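Local atomic coordinates of poly(ADP-ribose) glycohydrolase (PDB entry 3SIH), a protein that probably hydrolyses the ribose-ribose bonds of poly(ADP-ribose) to release ADP-ribose, using a macrodomain-type catalytic domain. Residues N93-E98 and A110-L115; A123-V128 and H146-P151. One frame throughout, in Å; residues are numbered along the deposited sequence.

Contact 1. Residues N93-E98 and A110-L115; sequences NFASAE and AQEEGL
N93, F94 and S96, where the central strand 90-94 runs out into a loop, meet Q111, E112 and L115 of the first turn of helix 111-118 in a largely polar, partly buried contact. E112 does most of the joining. Its CG stands opposite the backbone N (chi1 175°) and the chain beyond is extended, which carries the carboxylate across to the loop. There the two oxygens take different tasks. OE1 accepts from the backbone N of S96 at 2.7 Å, on the syn side though tilted from the carboxylate plane. OE2 is approached from above that plane by ND2 of N93, 3.2 Å away; the bond is nearly straight and lies in the plane of the N93 amide. ND2 also bonds to T174 on the neighbouring strand, while OE2 receives the backbone N of G101.

That last bond ties together the two halves of the signature of this family, a glycine-rich loop and the Q-E-E sequence of residues 111-113, which in poly(ADP-ribose) glycohydrolases belongs to the active site. Replacing E112 by an alanine would probably leave the S96 and G101 amides without their acceptor and the strand end less firmly tied to the helix.

Two waters add to the seam. One donates to F94 O at 2.8 Å and accepts from the backbone N of E112; the other donates to both S96 O and E112 OE2, the latter 2.7 Å away. At the strand end, the amide of Q111 lies over one face of the F94 ring, the planes 23° apart, although the finer fit of this pair is doubtful. One turn on from Q111, L115 brings CD1 to 3.9 Å from N93 CB, and the ring of F94 also meets that of W220.

Contact 2. Residues A123-V128 and H146-P151; sequences ASLRAV and HLIYSP
S124 and S150 point their side chains at each other, hydroxyl to hydroxyl, with OG of S124 2.6 Å from OG of S150 in a short hydrogen bond that either could donate. In S124 the hydroxyl stands opposite the backbone N (chi1 173°), which directs it out from the helix to the strand. S124 OG is gripped a second time by the hydroxyl of T41, just before strand 42-44, so this buried polar pair is knitted into the sheet edge as well.

Two residues back along the strand, I148 turns its branches into an apolar pocket formed by L125 and V128. L125 and I148 pass at a slant, and CD2 of L125 faces both methyl ends of I148, 3.9 Å from CG2 and equally far from CD1. V128 instead meets I148 tip to tip: its CB is 3.8 Å from I148 CD1, and its CG1 lies 4.0 Å from I148 CG1.

The contact thus lays the end of helix 121-125 and the turn after it against one face of strand 147-157, which runs between strands 42-44 and 163-175 in the mixed sheet of this macrodomain-type fold. I148 and S150 look to this helical face, whereas the intervening Y149 points away and stacks its ring on H210 across the sheet. The type I beta turn from L125 to V128, closed by the backbone N of V128 on L125 O at 3.0 Å, swings the chain around to bring L125 and V128 to the same isoleucine. F131 and Y132 of helix 129-138 pack on I148 too, and Y132 also touches L125, while T174 of strand 163-175 borders both L125 and I148.

Contacts 1 and 2 follow one another along the chain; their centres are about 12 Å apart and both reach the same sheet. They meet at L125: its CD1 lies 3.6 Å from E112 OE2, and the same methyl is 3.8 Å from N93 ND2, so an apolar side chain of contact 2 packs against the carboxylate and amide of contact 1. T174 serves both, as hydrogen-bond partner of N93 and as packing partner of L125 and I148. Contact 1 holds the Q-E-E signature, probably at the active site; contact 2 is next to contact 1 and joins the following helix to strand 147-157, with P100, next to the glycine-rich loop, touching L125.

Contact 1. Residues N93-E98 and A110-L115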
loop_
_atom_site.group_PDB
_atom_site.type_symbol
_atom_site.label_atom_id
_atom_site.label_comp_id
_atom_site.label_asym_id
_atom_site.label_seq_id
_atom_site.Cartn_x
_atom_site.Cartn_y
_atom_site.Cartn_z
ATOM N N ASN A 93 0.592 0.750 -0.204
ATOM C CA ASN A 93 1.159 1.354 0.995
ATOM C C ASN A 93 0.898 2.848 0.910
ATOM O O ASN A 93 1.310 3.483 -0.064
ATOM C CB ASN A 93 2.666 1.075 1.015
ATOM C CG ASN A 93 3.399 1.876 2.078
ATOM O OD1 ASN A 93 2.812 2.316 3.069
ATOM N ND2 ASN A 93 4.705 2.048 1.879
ATOM N N PHE A 94 0.192 3.393 1.906
ATOM C CA PHE A 94 -0.121 4.831 1.927
ATOM C C PHE A 94 1.141 5.556 2.383
ATOM O O PHE A 94 1.291 5.909 3.562
ATOM C CB PHE A 94 -1.292 5.126 2.870
ATOM C CG PHE A 94 -2.541 4.303 2.595
ATOM C CD1 PHE A 94 -2.707 3.610 1.397
ATOM C CD2 PHE A 94 -3.568 4.262 3.536
ATOM C CE1 PHE A 94 -3.863 2.871 1.165
ATOM C CE2 PHE A 94 -4.716 3.524 3.309
ATOM C CZ PHE A 94 -4.867 2.833 2.125
ATOM N N ALA A 95 2.045 5.754 1.429
ATOM C CA ALA A 95 3.445 6.024 1.726
ATOM C C ALA A 95 3.724 7.439 2.181
ATOM O O ALA A 95 3.086 8.401 1.733
ATOM C CB ALA A 95 4.291 5.740 0.510
ATOM N N SER A 96 4.701 7.552 3.072
ATOM C CA SER A 96 5.401 8.804 3.280
ATOM C C SER A 96 6.257 9.061 2.052
ATOM O O SER A 96 6.872 8.136 1.524
ATOM C CB SER A 96 6.311 8.696 4.503
ATOM O OG SER A 96 7.170 9.832 4.593
ATOM N N ALA A 97 6.311 10.316 1.598
ATOM C CA ALA A 97 7.161 10.670 0.465
ATOM C C ALA A 97 8.611 10.825 0.901
ATOM O O ALA A 97 9.516 10.824 0.070
ATOM C CB ALA A 97 6.691 11.978 -0.165
ATOM N N GLU A 98 8.817 10.955 2.206
ATOM C CA GLU A 98 10.116 11.392 2.729
ATOM C C GLU A 98 10.876 10.384 3.598
ATOM O O GLU A 98 12.094 10.488 3.733
ATOM C CB GLU A 98 9.952 12.707 3.481
ATOM C CG GLU A 98 9.363 13.818 2.618
ATOM C CD GLU A 98 9.366 15.159 3.315
ATOM O OE1 GLU A 98 10.056 15.285 4.347
ATOM O OE2 GLU A 98 8.683 16.086 2.829
ATOM N N ALA A 110 -0.114 4.659 12.042
ATOM C CA ALA A 110 -0.869 4.882 10.807
ATOM C C ALA A 110 -0.613 3.699 9.890
ATOM O O ALA A 110 0.147 2.792 10.251
ATOM C CB ALA A 110 -0.456 6.187 10.142
ATOM N N GLN A 111 -1.222 3.667 8.704
ATOM C CA GLN A 111 -1.126 2.393 7.962
ATOM C C GLN A 111 0.277 1.973 7.497
ATOM O O GLN A 111 0.639 0.811 7.672
ATOM C CB GLN A 111 -2.266 2.125 6.934
ATOM C CG GLN A 111 -2.163 2.668 5.516
ATOM C CD GLN A 111 -1.448 1.756 4.491
ATOM O OE1 GLN A 111 -2.006 0.760 3.920
ATOM N NE2 GLN A 111 -0.224 2.120 4.208
ATOM N N GLU A 112 1.068 2.891 6.950
ATOM C CA GLU A 112 2.432 2.539 6.555
ATOM C C GLU A 112 3.234 1.969 7.719
ATOM O O GLU A 112 3.928 0.965 7.572
ATOM C CB GLU A 112 3.195 3.719 5.937
ATOM C CG GLU A 112 4.659 3.356 5.660
ATOM C CD GLU A 112 5.394 4.321 4.755
ATOM O OE1 GLU A 112 5.135 5.539 4.837
ATOM O OE2 GLU A 112 6.267 3.850 3.990
ATOM N N GLU A 113 3.156 2.625 8.873
ATOM C CA GLU A 113 3.852 2.130 10.050
ATOM C C GLU A 113 3.418 0.714 10.437
ATOM O O GLU A 113 4.249 -0.113 10.811
ATOM C CB GLU A 113 3.670 3.100 11.211
ATOM C CG GLU A 113 4.414 4.418 11.001
ATOM C CD GLU A 113 3.615 5.476 10.255
ATOM O OE1 GLU A 113 2.494 5.185 9.784
ATOM O OE2 GLU A 113 4.118 6.619 10.141
ATOM N N GLY A 114 2.127 0.426 10.340
ATOM C CA GLY A 114 1.653 -0.928 10.600
ATOM C C GLY A 114 2.281 -1.916 9.628
ATOM O O GLY A 114 2.715 -3.001 10.017
ATOM N N LEU A 115 2.331 -1.546 8.350
ATOM C CA LEU A 115 2.985 -2.396 7.357
ATOM C C LEU A 115 4.457 -2.627 7.708
ATOM O O LEU A 115 4.938 -3.761 7.699
ATOM C CB LEU A 115 2.856 -1.795 5.954
ATOM C CG LEU A 115 1.431 -1.554 5.442
ATOM C CD1 LEU A 115 1.462 -1.014 4.019
ATOM C CD2 LEU A 115 0.621 -2.856 5.494
HETATM O O HOH W 1 0.191 5.657 6.124
HETATM O O HOH W 2 7.472 5.354 2.034
#

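Contact 2. Residues A123-V128 and H146-P151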
loop_
_atom_site.group_PDB
_atom_site.type_symbol
_atom_site.label_atom_id
_atom_site.label_comp_id
_atom_site.label_asym_id
_atom_site.label_seq_id
_atom_site.Cartn_x
_atom_site.Cartn_y
_atom_site.Cartn_z
ATOM N N ALA A 123 12.965 -3.163 4.681
ATOM C CA ALA A 123 14.195 -3.594 4.028
ATOM C C ALA A 123 14.147 -3.251 2.533
ATOM O O ALA A 123 15.168 -2.901 1.937
ATOM C CB ALA A 123 14.405 -5.085 4.229
ATOM N N SER A 124 12.957 -3.384 1.939
ATOM C CA SER A 124 12.746 -3.018 0.548
ATOM C C SER A 124 12.852 -1.509 0.342
ATOM O O SER A 124 13.627 -1.044 -0.494
ATOM C CB SER A 124 11.379 -3.518 0.067
ATOM O OG SER A 124 11.097 -3.020 -1.232
ATOM N N LEU A 125 12.084 -0.746 1.113
ATOM C CA LEU A 125 11.999 0.695 0.882
ATOM C C LEU A 125 13.305 1.395 1.211
ATOM O O LEU A 125 13.679 2.357 0.533
ATOM C CB LEU A 125 10.855 1.314 1.690
ATOM C CG LEU A 125 9.449 0.756 1.433
ATOM C CD1 LEU A 125 8.418 1.513 2.284
ATOM C CD2 LEU A 125 9.086 0.808 -0.058
ATOM N N ARG A 126 13.998 0.920 2.246
ATOM C CA ARG A 126 15.221 1.584 2.694
ATOM C C ARG A 126 16.275 1.495 1.596
ATOM O O ARG A 126 17.202 2.311 1.554
ATOM C CB ARG A 126 15.750 0.953 3.985
ATOM C CG ARG A 126 16.711 -0.190 3.710
ATOM C CD ARG A 126 16.428 -1.427 4.530
ATOM N NE ARG A 126 16.679 -1.252 5.953
ATOM C CZ ARG A 126 17.145 -2.211 6.752
ATOM N NH1 ARG A 126 17.432 -3.416 6.270
ATOM N NH2 ARG A 126 17.334 -1.962 8.037
ATOM N N ALA A 127 16.100 0.523 0.703
ATOM C CA ALA A 127 16.998 0.283 -0.432
ATOM C C ALA A 127 16.736 1.169 -1.666
ATOM O O ALA A 127 17.401 1.022 -2.702
ATOM C CB ALA A 127 16.948 -1.182 -0.826
ATOM N N VAL A 128 15.775 2.086 -1.568
ATOM C CA VAL A 128 15.446 2.951 -2.696
ATOM C C VAL A 128 15.595 4.410 -2.279
ATOM O O VAL A 128 14.627 5.169 -2.252
ATOM C CB VAL A 128 14.014 2.681 -3.230
ATOM C CG1 VAL A 128 13.789 3.396 -4.551
ATOM C CG2 VAL A 128 13.780 1.186 -3.411
ATOM N N HIS A 146 6.142 8.970 -8.710
ATOM C CA HIS A 146 7.098 7.884 -8.446
ATOM C C HIS A 146 6.455 6.765 -7.624
ATOM O O HIS A 146 5.707 7.019 -6.686
ATOM C CB HIS A 146 8.317 8.394 -7.676
ATOM C CG HIS A 146 9.254 9.233 -8.486
ATOM N ND1 HIS A 146 10.388 8.727 -9.075
ATOM C CD2 HIS A 146 9.233 10.555 -8.776
ATOM C CE1 HIS A 146 11.027 9.702 -9.709
ATOM N NE2 HIS A 146 10.345 10.818 -9.542
ATOM N N LEU A 147 6.775 5.521 -7.958
ATOM C CA LEU A 147 6.234 4.389 -7.212
ATOM C C LEU A 147 7.328 3.364 -6.967
ATOM O O LEU A 147 8.169 3.116 -7.834
ATOM C CB LEU A 147 5.097 3.767 -8.032
ATOM C CG LEU A 147 4.380 2.511 -7.555
ATOM C CD1 LEU A 147 2.952 2.565 -8.090
ATOM C CD2 LEU A 147 5.112 1.289 -8.055
ATOM N N ILE A 148 7.347 2.789 -5.768
ATOM C CA ILE A 148 8.253 1.676 -5.499
ATOM C C ILE A 148 7.454 0.374 -5.520
ATOM O O ILE A 148 6.413 0.265 -4.868
ATOM C CB ILE A 148 8.971 1.813 -4.139
ATOM C CG1 ILE A 148 9.866 3.064 -4.105
ATOM C CG2 ILE A 148 9.790 0.543 -3.845
ATOM C CD1 ILE A 148 10.287 3.476 -2.691
ATOM N N TYR A 149 7.913 -0.576 -6.329
ATOM C CA TYR A 149 7.294 -1.893 -6.401
ATOM C C TYR A 149 8.163 -2.875 -5.621
ATOM O O TYR A 149 9.357 -3.040 -5.917
ATOM C CB TYR A 149 7.121 -2.347 -7.857
ATOM C CG TYR A 149 6.600 -3.771 -7.948
ATOM C CD1 TYR A 149 5.280 -4.071 -7.628
ATOM C CD2 TYR A 149 7.437 -4.804 -8.333
ATOM C CE1 TYR A 149 4.799 -5.386 -7.700
ATOM C CE2 TYR A 149 6.973 -6.110 -8.412
ATOM C CZ TYR A 149 5.661 -6.387 -8.083
ATOM O OH TYR A 149 5.219 -7.694 -8.168
ATOM N N SER A 150 7.552 -3.523 -4.635
ATOM C CA SER A 150 8.256 -4.468 -3.763
ATOM C C SER A 150 7.608 -5.858 -3.832
ATOM O O SER A 150 6.583 -6.089 -3.203
ATOM C CB SER A 150 8.219 -3.982 -2.307
ATOM O OG SER A 150 8.721 -2.651 -2.182
ATOM N N PRO A 151 8.222 -6.782 -4.580
ATOM C CA PRO A 151 7.609 -8.105 -4.784
ATOM C C PRO A 151 7.911 -9.087 -3.661
ATOM O O PRO A 151 9.007 -9.088 -3.131
ATOM C CB PRO A 151 8.261 -8.579 -6.081
ATOM C CG PRO A 151 9.654 -7.961 -6.044
ATOM C CD PRO A 151 9.486 -6.628 -5.329
#